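Local coordinates for SusD superfamily protein (Bacteroides vulgatus ATCC 8482, PDB 3JQ0) that probably binds nutrient glycans at the outer membrane of a gut bacterium, as a member of the SusD family of lipid-anchored, TPR-containing binding proteins, at residues Val67-Tyr72 with Trp473-Thr479; Lys26-Phe30 with Gly73-Ile78; Gly123-Leu127 with Val146-Val152; His117-Ser121 with Tyr450-Leu454. The contacts are given in a common frame with arbitrary orientation. Where two conformers were deposited one is given. Numbering follows the deposited sequence.

Overall arrangement
All four contacts lie in one region of the SusD fold, in which helix far outweighs strand, their centres 12 to 17 Å apart. Along the chain the segments of contacts 1 and 2 alternate, contact 2 closes before contact 3 opens, and contact 3 falls between the segments of contact 4, which falls between those of contact 1. Helix 97-122 is the shared element: it supplies 117-121 to contact 4, runs into 123-127 of contact 3, and meets contact 1 through a probable hydrogen bond from W473 N to S121 O (2.8 Å). Contact 2 packs F30 on H117, and Y76 OH lies 2.7 Å from V126 O. This joins the C-terminal chain to the N-terminal helices.

Contact 1. Residues Val67-Tyr72 with Trp473-Thr479; sequences VGISNY and WPIDAGT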
loop_
_atom_site.group_PDB
_atom_site.type_symbol
_atom_site.label_atom_id
_atom_site.label_comp_id
_atom_site.label_asym_id
_atom_site.label_seq_id
_atom_site.Cartn_x
_atom_site.Cartn_y
_atom_site.Cartn_z
ATOM N N VAL A 67 -8.949 -13.038 -14.229
ATOM C CA VAL A 67 -7.839 -12.096 -14.288
ATOM C C VAL A 67 -7.496 -11.394 -13.001
ATOM O O VAL A 67 -6.495 -10.712 -12.904
ATOM C CB VAL A 67 -8.012 -11.055 -15.413
ATOM C CG1 VAL A 67 -8.121 -11.710 -16.777
ATOM C CG2 VAL A 67 -9.198 -10.147 -15.153
ATOM N N GLY A 68 -8.373 -11.488 -12.002
ATOM C CA GLY A 68 -8.191 -10.764 -10.725
ATOM C C GLY A 68 -8.739 -9.344 -10.811
ATOM O O GLY A 68 -9.629 -8.994 -10.034
ATOM N N ILE A 69 -8.156 -8.534 -11.704
ATOM C CA ILE A 69 -8.611 -7.174 -11.960
ATOM C C ILE A 69 -8.672 -6.989 -13.468
ATOM O O ILE A 69 -7.672 -7.204 -14.146
ATOM C CB ILE A 69 -7.640 -6.120 -11.346
ATOM C CG1 ILE A 69 -7.490 -6.313 -9.820
ATOM C CG2 ILE A 69 -8.096 -4.720 -11.746
ATOM C CD1 ILE A 69 -6.455 -5.379 -9.227
ATOM N N SER A 70 -9.849 -6.610 -13.962
ATOM C CA SER A 70 -10.092 -6.340 -15.373
ATOM C C SER A 70 -9.702 -4.937 -15.795
ATOM O O SER A 70 -9.668 -4.005 -14.992
ATOM C CB SER A 70 -11.579 -6.558 -15.725
ATOM O OG SER A 70 -11.864 -7.935 -15.841
ATOM N N ASN A 71 -9.475 -4.788 -17.101
ATOM C CA ASN A 71 -9.387 -3.472 -17.742
ATOM C C ASN A 71 -8.445 -2.510 -17.080
ATOM O O ASN A 71 -8.786 -1.349 -16.821
ATOM C CB ASN A 71 -10.785 -2.832 -17.899
ATOM C CG ASN A 71 -10.807 -1.665 -18.910
ATOM O OD1 ASN A 71 -10.016 -1.661 -19.859
ATOM N ND2 ASN A 71 -11.679 -0.712 -18.725
ATOM N N TYR A 72 -7.268 -3.000 -16.752
ATOM C CA TYR A 72 -6.208 -2.145 -16.198
ATOM C C TYR A 72 -6.688 -1.419 -14.939
ATOM O O TYR A 72 -6.281 -0.280 -14.664
ATOM C CB TYR A 72 -5.664 -1.175 -17.255
ATOM C CG TYR A 72 -5.047 -1.869 -18.441
ATOM C CD1 TYR A 72 -3.831 -2.537 -18.362
ATOM C CD2 TYR A 72 -5.753 -1.930 -19.663
ATOM C CE1 TYR A 72 -3.270 -3.143 -19.471
ATOM C CE2 TYR A 72 -5.170 -2.522 -20.790
ATOM C CZ TYR A 72 -3.933 -3.114 -20.684
ATOM O OH TYR A 72 -3.365 -3.633 -21.824
ATOM N N TRP A 473 0.185 -9.330 -14.682
ATOM C CA TRP A 473 -1.202 -9.710 -14.598
ATOM C C TRP A 473 -1.745 -9.932 -16.000
ATOM O O TRP A 473 -1.316 -9.271 -16.943
ATOM C CB TRP A 473 -2.008 -8.602 -13.927
ATOM C CG TRP A 473 -1.711 -8.408 -12.437
ATOM C CD1 TRP A 473 -0.529 -8.008 -11.899
ATOM C CD2 TRP A 473 -2.628 -8.521 -11.339
ATOM N NE1 TRP A 473 -0.625 -7.947 -10.535
ATOM C CE2 TRP A 473 -1.913 -8.242 -10.173
ATOM C CE3 TRP A 473 -3.973 -8.870 -11.231
ATOM C CZ2 TRP A 473 -2.505 -8.217 -8.906
ATOM C CZ3 TRP A 473 -4.562 -8.867 -9.977
ATOM C CH2 TRP A 473 -3.819 -8.554 -8.833
ATOM N N PRO A 474 -2.689 -10.857 -16.157
ATOM C CA PRO A 474 -3.322 -11.076 -17.457
ATOM C C PRO A 474 -4.301 -9.958 -17.807
ATOM O O PRO A 474 -4.707 -9.174 -16.935
ATOM C CB PRO A 474 -4.038 -12.405 -17.257
ATOM C CG PRO A 474 -4.446 -12.387 -15.785
ATOM C CD PRO A 474 -3.294 -11.672 -15.087
ATOM N N ILE A 475 -4.695 -9.922 -19.051
ATOM C CA ILE A 475 -5.710 -9.011 -19.582
ATOM C C ILE A 475 -6.977 -9.795 -19.911
ATOM O O ILE A 475 -6.922 -10.824 -20.552
ATOM C CB ILE A 475 -5.200 -8.272 -20.855
ATOM C CG1 ILE A 475 -3.849 -7.581 -20.616
ATOM C CG2 ILE A 475 -6.270 -7.275 -21.340
ATOM C CD1 ILE A 475 -3.175 -7.123 -21.888
ATOM N N ASP A 476 -8.117 -9.301 -19.427
ATOM C CA ASP A 476 -9.409 -9.994 -19.660
ATOM C C ASP A 476 -9.854 -9.877 -21.107
ATOM O O ASP A 476 -9.485 -8.939 -21.840
ATOM C CB ASP A 476 -10.465 -9.444 -18.740
ATOM C CG ASP A 476 -10.736 -7.995 -18.985
ATOM O OD1 ASP A 476 -9.858 -7.159 -18.693
ATOM O OD2 ASP A 476 -11.815 -7.682 -19.547
ATOM N N ALA A 477 -10.693 -10.830 -21.494
ATOM C CA ALA A 477 -11.231 -10.847 -22.846
ATOM C C ALA A 477 -12.070 -9.636 -23.218
ATOM O O ALA A 477 -12.036 -9.182 -24.351
ATOM C CB ALA A 477 -12.049 -12.119 -23.036
ATOM N N GLY A 478 -12.809 -9.083 -22.272
ATOM C CA GLY A 478 -13.582 -7.882 -22.553
ATOM C C GLY A 478 -12.678 -6.742 -22.979
ATOM O O GLY A 478 -12.973 -5.960 -23.898
ATOM N N THR A 479 -11.532 -6.597 -22.330
ATOM C CA THR A 479 -10.566 -5.554 -22.681
ATOM C C THR A 479 -9.867 -5.893 -23.998
ATOM O O THR A 479 -9.732 -5.014 -24.858
ATOM C CB THR A 479 -9.572 -5.392 -21.531
ATOM O OG1 THR A 479 -10.294 -5.051 -20.348
ATOM C CG2 THR A 479 -8.486 -4.351 -21.815
HETATM O O HOH W 1 -6.977 -7.648 -16.734
#
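V67 forms the apolar centre, its CB 3.8 Å from P474 CG and its CG1 3.6 Å from D476 N. Alongside, I69 CG1 lies 3.9 Å from W473 CZ3, while the indole edge faces the backbone, with V67 O 3.5 Å from CE3. G68 fits here for two reasons: with phi/psi of 85/-62 a CB would jam against the preceding carbonyl, and it would also clash with W473 CZ3. At the other end Y72 OH comes within 3.5 Å of I475 CD1. A water bridges the two loops, donating to I69 O and P474 O, each at 2.7 Å. The polar edge centres on D476, the N-cap of helix 477-482. D476 OD2 accepts from T479 N (3.0 Å), the classic capping bond, while D476 OD1 receives both T479 OG1 (2.7 Å) and, across the contact, N71 N (2.9 Å, 158°). One carboxylate therefore caps a helix and holds the partner loop to it. Around these loops, I69 reaches L32 and L33 of helix 27-34, and W122 at the end of helix 97-122 meets both Y72, edge-to-face, and W473, so the C-terminal segment is packed against the N-terminal helices.

Contact 2. Residues Lys26-Phe30 with Gly73-Ile78; sequences KSYNF and GDMYKI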
loop_
_atom_site.group_PDB
_atom_site.type_symbol
_atom_site.label_atom_id
_atom_site.label_comp_id
_atom_site.label_asym_id
_atom_site.label_seq_id
_atom_site.Cartn_x
_atom_site.Cartn_y
_atom_site.Cartn_z
ATOM N N LYS A 26 -9.982 3.987 -6.668
ATOM C CA LYS A 26 -9.019 2.925 -6.961
ATOM C C LYS A 26 -8.206 2.449 -5.763
ATOM O O LYS A 26 -7.347 1.604 -5.928
ATOM C CB LYS A 26 -8.082 3.345 -8.093
ATOM C CG LYS A 26 -8.731 3.023 -9.489
ATOM C CD LYS A 26 -10.179 3.247 -9.635
ATOM C CE LYS A 26 -10.795 2.756 -10.904
ATOM N NZ LYS A 26 -12.150 3.305 -11.121
ATOM N N SER A 27 -8.522 2.958 -4.584
ATOM C CA SER A 27 -7.824 2.554 -3.337
ATOM C C SER A 27 -7.745 1.055 -3.204
ATOM O O SER A 27 -6.677 0.501 -2.909
ATOM C CB SER A 27 -8.694 3.048 -2.115
ATOM O OG SER A 27 -8.731 4.382 -1.910
ATOM N N TYR A 28 -8.898 0.407 -3.341
ATOM C CA TYR A 28 -8.962 -1.029 -3.218
ATOM C C TYR A 28 -8.055 -1.712 -4.256
ATOM O O TYR A 28 -7.282 -2.618 -3.928
ATOM C CB TYR A 28 -10.417 -1.490 -3.328
ATOM C CG TYR A 28 -10.592 -2.984 -3.252
ATOM C CD1 TYR A 28 -10.038 -3.722 -2.251
ATOM C CD2 TYR A 28 -11.374 -3.637 -4.193
ATOM C CE1 TYR A 28 -10.238 -5.102 -2.175
ATOM C CE2 TYR A 28 -11.594 -4.973 -4.148
ATOM C CZ TYR A 28 -11.004 -5.729 -3.128
ATOM O OH TYR A 28 -11.223 -7.092 -3.066
ATOM N N ASN A 29 -8.156 -1.281 -5.524
ATOM C CA ASN A 29 -7.265 -1.840 -6.540
ATOM C C ASN A 29 -5.801 -1.628 -6.219
ATOM O O ASN A 29 -4.992 -2.525 -6.483
ATOM C CB ASN A 29 -7.589 -1.289 -7.909
ATOM C CG ASN A 29 -8.800 -1.902 -8.548
ATOM O OD1 ASN A 29 -9.344 -2.882 -8.074
ATOM N ND2 ASN A 29 -9.209 -1.319 -9.679
ATOM N N PHE A 30 -5.413 -0.501 -5.640
ATOM C CA PHE A 30 -4.003 -0.304 -5.275
ATOM C C PHE A 30 -3.589 -1.329 -4.244
ATOM O O PHE A 30 -2.472 -1.846 -4.293
ATOM C CB PHE A 30 -3.742 1.128 -4.759
ATOM C CG PHE A 30 -4.079 2.223 -5.737
ATOM C CD1 PHE A 30 -3.942 2.060 -7.131
ATOM C CD2 PHE A 30 -4.533 3.455 -5.285
ATOM C CE1 PHE A 30 -4.284 3.081 -8.010
ATOM C CE2 PHE A 30 -4.866 4.475 -6.169
ATOM C CZ PHE A 30 -4.766 4.275 -7.532
ATOM N N GLY A 73 -7.527 -2.075 -14.156
ATOM C CA GLY A 73 -8.025 -1.462 -12.939
ATOM C C GLY A 73 -8.857 -0.219 -13.146
ATOM O O GLY A 73 -8.981 0.569 -12.218
ATOM N N ASP A 74 -9.409 -0.033 -14.347
ATOM C CA ASP A 74 -10.160 1.124 -14.720
ATOM C C ASP A 74 -9.339 2.424 -14.623
ATOM O O ASP A 74 -9.880 3.505 -14.442
ATOM C CB ASP A 74 -11.429 1.161 -13.889
ATOM C CG ASP A 74 -12.426 2.058 -14.457
ATOM O OD1 ASP A 74 -12.532 2.167 -15.702
ATOM O OD2 ASP A 74 -13.100 2.719 -13.640
HETATM N N MSE A 75 -8.024 2.311 -14.755
HETATM C CA MSE A 75 -7.161 3.503 -14.608
HETATM C C MSE A 75 -7.145 4.448 -15.795
HETATM O O MSE A 75 -6.915 5.640 -15.621
HETATM C CB MSE A 75 -5.767 3.084 -14.188
HETATM C CG MSE A 75 -5.706 2.570 -12.770
HETATM SE SE MSE A 75 -3.860 2.183 -12.229
HETATM C CE MSE A 75 -3.891 0.301 -12.320
ATOM N N TYR A 76 -7.436 3.938 -16.993
ATOM C CA TYR A 76 -7.332 4.795 -18.171
ATOM C C TYR A 76 -8.360 5.913 -18.206
ATOM O O TYR A 76 -8.089 7.005 -18.684
ATOM C CB TYR A 76 -7.357 4.029 -19.472
ATOM C CG TYR A 76 -5.996 3.445 -19.781
ATOM C CD1 TYR A 76 -5.012 4.225 -20.357
ATOM C CD2 TYR A 76 -5.656 2.150 -19.463
ATOM C CE1 TYR A 76 -3.727 3.728 -20.636
ATOM C CE2 TYR A 76 -4.370 1.634 -19.712
ATOM C CZ TYR A 76 -3.423 2.409 -20.308
ATOM O OH TYR A 76 -2.199 1.872 -20.566
ATOM N N LYS A 77 -9.549 5.703 -17.673
ATOM C CA LYS A 77 -10.510 6.831 -17.721
ATOM C C LYS A 77 -10.099 7.897 -16.695
ATOM O O LYS A 77 -10.453 9.052 -16.868
ATOM C CB LYS A 77 -11.964 6.412 -17.643
ATOM C CG LYS A 77 -12.386 5.831 -16.328
ATOM C CD LYS A 77 -13.907 5.581 -16.423
ATOM C CE LYS A 77 -14.550 4.787 -15.324
ATOM N NZ LYS A 77 -14.400 5.494 -14.043
ATOM N N ILE A 78 -9.320 7.532 -15.639
ATOM C CA ILE A 78 -8.723 8.559 -14.773
ATOM C C ILE A 78 -7.649 9.329 -15.503
ATOM O O ILE A 78 -7.616 10.550 -15.486
ATOM C CB ILE A 78 -8.144 7.981 -13.439
ATOM C CG1 ILE A 78 -9.102 6.957 -12.796
ATOM C CG2 ILE A 78 -7.726 9.074 -12.508
ATOM C CD1 ILE A 78 -8.553 6.289 -11.568
HETATM O O HOH W 2 -11.945 4.866 -13.010
#
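G73 begins the second segment with positive phi (63°), a conformation that favours glycine, and its CA is 6.5 Å from that of N29, the closest CA pair of the two segments. Its carbonyl oxygen receives a weak hydrogen bond from N29 ND2 (3.2 Å, 128°), and K26 CE lies 3.1 Å from the same G73 O. D74 follows, carrying the main electrostatic link: K26 NZ reaches D74 OD2 at 2.8 Å, a salt bridge and hydrogen bond together. The backbone carbonyl of the lysine starts helix 27-34, as F30 N bonds to K26 O at 2.9 Å. The contact thus joins the beginnings of two helices, 27-34 and 75-91, in the N-terminal part of the SusD fold. M75, present as selenomethionine, turns its SE to the edge of the F30 ring, 4.3 Å from CE1; beyond it, F30 stacks on H117 and M75 touches L114 and L118, all of helix 97-122. K77 NZ completes a salt-bridge network at D74 OD2 (3.1 Å). The two ammonium groups, K26 NZ and K77 NZ, are 4.3 Å apart, a closeness offset by the shared carboxylate and by a water that accepts from K26 NZ (2.5 Å) and K77 NZ (2.7 Å). I78 CD1 packs 3.9 Å from K26 CG, so the aliphatic part of the lysine has an apolar neighbour while its ammonium serves D74.

Contact 3. Residues Gly123-Leu127 with Val146-Val152; sequences GDVVL and VSPATEV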
loop_
_atom_site.group_PDB
_atom_site.type_symbol
_atom_site.label_atom_id
_atom_site.label_comp_id
_atom_site.label_asym_id
_atom_site.label_seq_id
_atom_site.Cartn_x
_atom_site.Cartn_y
_atom_site.Cartn_z
ATOM N N GLY A 123 3.032 -4.192 -17.273
ATOM C CA GLY A 123 4.273 -4.134 -18.066
ATOM C C GLY A 123 4.151 -3.162 -19.211
ATOM O O GLY A 123 4.159 -1.942 -19.040
ATOM N N ASP A 124 4.087 -3.709 -20.439
ATOM C CA ASP A 124 3.908 -2.925 -21.659
ATOM C C ASP A 124 2.442 -2.474 -21.720
ATOM O O ASP A 124 1.564 -3.312 -21.666
ATOM C CB ASP A 124 4.185 -3.753 -22.910
ATOM C CG ASP A 124 5.594 -4.304 -23.030
ATOM O OD1 ASP A 124 6.466 -4.057 -22.205
ATOM O OD2 ASP A 124 5.801 -4.964 -24.077
ATOM N N VAL A 125 2.200 -1.175 -21.791
ATOM C CA VAL A 125 0.842 -0.646 -21.787
ATOM C C VAL A 125 0.754 0.521 -22.759
ATOM O O VAL A 125 1.766 1.111 -23.142
ATOM C CB VAL A 125 0.398 -0.188 -20.344
ATOM C CG1 VAL A 125 0.372 -1.382 -19.382
ATOM C CG2 VAL A 125 1.263 0.971 -19.790
ATOM N N VAL A 126 -0.468 0.886 -23.152
ATOM C CA VAL A 126 -0.688 2.022 -24.010
ATOM C C VAL A 126 -0.324 3.292 -23.264
ATOM O O VAL A 126 -0.772 3.514 -22.134
ATOM C CB VAL A 126 -2.141 2.075 -24.519
ATOM C CG1 VAL A 126 -2.370 3.378 -25.337
ATOM C CG2 VAL A 126 -2.438 0.862 -25.370
ATOM N N LEU A 127 0.446 4.159 -23.916
ATOM C CA LEU A 127 0.729 5.489 -23.388
ATOM C C LEU A 127 -0.294 6.462 -23.971
ATOM O O LEU A 127 -0.153 7.009 -25.075
ATOM C CB LEU A 127 2.176 5.908 -23.675
ATOM C CG LEU A 127 3.252 5.179 -22.884
ATOM C CD1 LEU A 127 4.675 5.570 -23.343
ATOM C CD2 LEU A 127 3.043 5.415 -21.354
ATOM N N VAL A 146 0.308 -1.032 -27.364
ATOM C CA VAL A 146 1.135 -0.790 -26.186
ATOM C C VAL A 146 2.512 -0.225 -26.550
ATOM O O VAL A 146 3.041 -0.478 -27.653
ATOM C CB VAL A 146 1.260 -2.060 -25.292
ATOM C CG1 VAL A 146 -0.118 -2.553 -24.876
ATOM C CG2 VAL A 146 2.104 -3.147 -25.939
ATOM N N SER A 147 3.115 0.474 -25.590
ATOM C CA SER A 147 4.526 0.846 -25.635
ATOM C C SER A 147 5.319 -0.122 -24.772
ATOM O O SER A 147 4.808 -0.638 -23.758
ATOM C CB SER A 147 4.710 2.273 -25.142
ATOM O OG SER A 147 4.030 3.153 -25.989
ATOM N N PRO A 148 6.575 -0.363 -25.143
ATOM C CA PRO A 148 7.409 -1.215 -24.302
ATOM C C PRO A 148 7.567 -0.628 -22.900
ATOM O O PRO A 148 7.609 0.613 -22.728
ATOM C CB PRO A 148 8.762 -1.279 -25.041
ATOM C CG PRO A 148 8.520 -0.755 -26.312
ATOM C CD PRO A 148 7.291 0.073 -26.356
ATOM N N ALA A 149 7.725 -1.523 -21.919
ATOM C CA ALA A 149 7.932 -1.127 -20.516
ATOM C C ALA A 149 9.007 -0.023 -20.377
ATOM O O ALA A 149 8.853 0.905 -19.574
ATOM C CB ALA A 149 8.283 -2.349 -19.652
ATOM N N THR A 150 10.103 -0.132 -21.135
ATOM C CA THR A 150 11.133 0.925 -21.092
ATOM C C THR A 150 10.590 2.311 -21.440
ATOM O O THR A 150 10.951 3.307 -20.797
ATOM C CB THR A 150 12.318 0.575 -22.003
ATOM O OG1 THR A 150 11.856 0.375 -23.326
ATOM C CG2 THR A 150 13.066 -0.601 -21.461
ATOM N N GLU A 151 9.759 2.384 -22.464
ATOM C CA GLU A 151 9.164 3.636 -22.861
ATOM C C GLU A 151 8.114 4.084 -21.873
ATOM O O GLU A 151 7.964 5.290 -21.638
ATOM C CB GLU A 151 8.573 3.560 -24.264
ATOM C CG GLU A 151 9.627 3.383 -25.322
ATOM C CD GLU A 151 9.064 3.304 -26.725
ATOM O OE1 GLU A 151 7.908 3.710 -26.945
ATOM O OE2 GLU A 151 9.830 2.812 -27.592
ATOM N N VAL A 152 7.377 3.142 -21.258
ATOM C CA VAL A 152 6.477 3.499 -20.168
ATOM C C VAL A 152 7.236 4.169 -19.030
ATOM O O VAL A 152 6.849 5.221 -18.519
ATOM C CB VAL A 152 5.654 2.268 -19.689
ATOM C CG1 VAL A 152 4.745 2.670 -18.510
ATOM C CG2 VAL A 152 4.845 1.632 -20.859
HETATM O O HOH W 3 1.439 3.338 -26.535
#
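L127 extends over the first turn of helix 149-167: its CD1 lies 3.6 Å from S147 OG and 3.7 Å from E151 O, and its CD2 is 4.2 Å from V152 CG2. V125 meets the same valine, CG2 to CG2 at 3.8 Å, which makes V152 the common apolar partner of two residues from the preceding loop. V146 packs on the other end, its CG1 4.2 Å from V126 CG2. Between the backbones, S147 N donates to V125 O (2.9 Å, 170°), while V125 N to S147 O is weak (3.3 Å, 123°). A water joins L127 N (2.9 Å) to S147 OG (2.7 Å). Segment 123-127 leaves helix 97-122 at G123, whose phi of 86° favours glycine, and A149 packs back on L119 of that helix. P148 holds the N-cap position but has no side-chain oxygen to offer. D124 OD1 instead accepts from A149 N (2.8 Å, 141°), so an acidic side chain from the preceding loop satisfies a first-turn amide, and its negative charge sits favourably at the positive end of the helix dipole.

Contact 4. Residues His117-Ser121 with Tyr450-Leu454; sequences HLLRS and YDIRL
Two alpha-helical turns, 117-121 within helix 97-122 and 450-454 within helix 448-455, cross at 64° with their axes 11.9 Å apart; the nearest CA atoms, R120 and Y450, are 7.8 Å apart. So wide a gap is bridged by long side chains. Y450 (chi1 -76°, chi2 -35°) points toward the other helix, and its OH hydrogen-bonds H117 ND1 at 2.8 Å, H117 having chi1 -81° and chi2 -69°. R120 adopts m, t, m with chi4 175°, laying its guanidinium flat on the tyrosine ring: planes at 12°, CZ 3.6 Å from the centroid and 11° off the normal, a cation-pi stack. R453, m at chi1 to chi3, reaches across so that its NH2 donates to R120 O (2.9 Å, 158°), and a water links that oxygen to R453 NE, 2.9 Å from each. This buried polar interhelical contact joins the N-terminal helices to the C-terminal part of the SusD fold. Across these segments neither buried guanidinium meets a carboxylate: R120 has the Y450 ring face, R453 the R120 carbonyl.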
loop_
_atom_site.group_PDB
_atom_site.type_symbol
_atom_site.label_atom_id
_atom_site.label_comp_id
_atom_site.label_asym_id
_atom_site.label_seq_id
_atom_site.Cartn_x
_atom_site.Cartn_y
_atom_site.Cartn_z
ATOM N N HIS A 117 1.849 2.073 -11.314
ATOM C CA HIS A 117 1.066 0.861 -11.034
ATOM C C HIS A 117 0.932 0.004 -12.278
ATOM O O HIS A 117 1.071 -1.214 -12.257
ATOM C CB HIS A 117 -0.310 1.194 -10.491
ATOM C CG HIS A 117 -0.350 1.525 -9.037
ATOM N ND1 HIS A 117 -0.116 0.615 -8.036
ATOM C CD2 HIS A 117 -0.705 2.686 -8.431
ATOM C CE1 HIS A 117 -0.278 1.217 -6.876
ATOM N NE2 HIS A 117 -0.620 2.483 -7.081
ATOM N N LEU A 118 0.614 0.645 -13.406
ATOM C CA LEU A 118 0.441 -0.104 -14.668
ATOM C C LEU A 118 1.725 -0.819 -15.097
ATOM O O LEU A 118 1.698 -1.969 -15.495
ATOM C CB LEU A 118 -0.074 0.818 -15.803
ATOM C CG LEU A 118 -1.492 1.395 -15.630
ATOM C CD1 LEU A 118 -1.801 2.409 -16.730
ATOM C CD2 LEU A 118 -2.500 0.257 -15.656
ATOM N N LEU A 119 2.862 -0.117 -14.991
ATOM C CA LEU A 119 4.159 -0.712 -15.374
ATOM C C LEU A 119 4.456 -1.965 -14.549
ATOM O O LEU A 119 4.815 -2.994 -15.079
ATOM C CB LEU A 119 5.267 0.301 -15.124
ATOM C CG LEU A 119 6.665 -0.221 -15.380
ATOM C CD1 LEU A 119 6.933 -0.533 -16.851
ATOM C CD2 LEU A 119 7.702 0.742 -14.820
ATOM N N ARG A 120 4.300 -1.861 -13.224
ATOM C CA ARG A 120 4.643 -2.958 -12.332
ATOM C C ARG A 120 3.680 -4.129 -12.440
ATOM O O ARG A 120 4.024 -5.258 -12.130
ATOM C CB ARG A 120 4.743 -2.456 -10.889
ATOM C CG ARG A 120 5.898 -1.484 -10.650
ATOM C CD ARG A 120 5.939 -1.031 -9.208
ATOM N NE ARG A 120 4.844 -0.106 -8.938
ATOM C CZ ARG A 120 4.586 0.376 -7.731
ATOM N NH1 ARG A 120 5.310 -0.001 -6.696
ATOM N NH2 ARG A 120 3.560 1.198 -7.562
ATOM N N SER A 121 2.459 -3.831 -12.873
ATOM C CA SER A 121 1.374 -4.824 -12.871
ATOM C C SER A 121 1.156 -5.463 -14.240
ATOM O O SER A 121 1.072 -6.672 -14.347
ATOM C CB SER A 121 0.092 -4.201 -12.313
ATOM O OG SER A 121 0.316 -3.813 -10.959
ATOM N N TYR A 450 4.749 -5.633 -4.134
ATOM C CA TYR A 450 5.630 -4.710 -4.830
ATOM C C TYR A 450 7.040 -4.762 -4.237
ATOM O O TYR A 450 8.010 -4.611 -4.984
ATOM C CB TYR A 450 5.045 -3.309 -4.805
ATOM C CG TYR A 450 3.896 -3.038 -5.737
ATOM C CD1 TYR A 450 3.806 -3.618 -6.982
ATOM C CD2 TYR A 450 2.939 -2.076 -5.437
ATOM C CE1 TYR A 450 2.833 -3.261 -7.894
ATOM C CE2 TYR A 450 1.961 -1.740 -6.328
ATOM C CZ TYR A 450 1.927 -2.269 -7.588
ATOM O OH TYR A 450 1.004 -1.887 -8.539
ATOM N N ASP A 451 7.182 -4.959 -2.923
ATOM C CA ASP A 451 8.521 -5.059 -2.307
ATOM C C ASP A 451 9.309 -6.206 -2.897
ATOM O O ASP A 451 10.486 -6.077 -3.261
ATOM C CB ASP A 451 8.390 -5.313 -0.789
ATOM C CG ASP A 451 7.851 -4.176 0.050
ATOM O OD1 ASP A 451 7.833 -3.030 -0.416
ATOM O OD2 ASP A 451 7.500 -4.485 1.237
ATOM N N ILE A 452 8.716 -7.395 -2.940
ATOM C CA ILE A 452 9.427 -8.566 -3.408
ATOM C C ILE A 452 9.660 -8.500 -4.906
ATOM O O ILE A 452 10.707 -8.893 -5.417
ATOM C CB ILE A 452 8.807 -9.882 -2.880
ATOM C CG1 ILE A 452 7.426 -10.169 -3.462
ATOM C CG2 ILE A 452 8.817 -9.869 -1.352
ATOM C CD1 ILE A 452 6.766 -11.434 -2.912
ATOM N N ARG A 453 8.679 -7.976 -5.650
ATOM C CA ARG A 453 8.843 -7.765 -7.080
ATOM C C ARG A 453 10.014 -6.828 -7.381
ATOM O O ARG A 453 10.804 -7.095 -8.305
ATOM C CB ARG A 453 7.572 -7.175 -7.674
ATOM C CG ARG A 453 6.484 -8.221 -7.927
ATOM C CD ARG A 453 6.667 -8.905 -9.266
ATOM N NE ARG A 453 6.276 -8.004 -10.370
ATOM C CZ ARG A 453 7.011 -7.650 -11.405
ATOM N NH1 ARG A 453 8.273 -8.058 -11.532
ATOM N NH2 ARG A 453 6.479 -6.855 -12.317
ATOM N N LEU A 454 10.154 -5.751 -6.617
ATOM C CA LEU A 454 11.285 -4.820 -6.820
ATOM C C LEU A 454 12.610 -5.556 -6.741
ATOM O O LEU A 454 13.472 -5.401 -7.616
ATOM C CB LEU A 454 11.241 -3.722 -5.805
ATOM C CG LEU A 454 12.481 -2.840 -5.742
ATOM C CD1 LEU A 454 12.736 -2.033 -7.058
ATOM C CD2 LEU A 454 12.350 -1.886 -4.569
HETATM O O HOH W 4 3.410 -7.664 -10.700
HETATM O O HOH W 5 7.826 -1.568 -6.432
#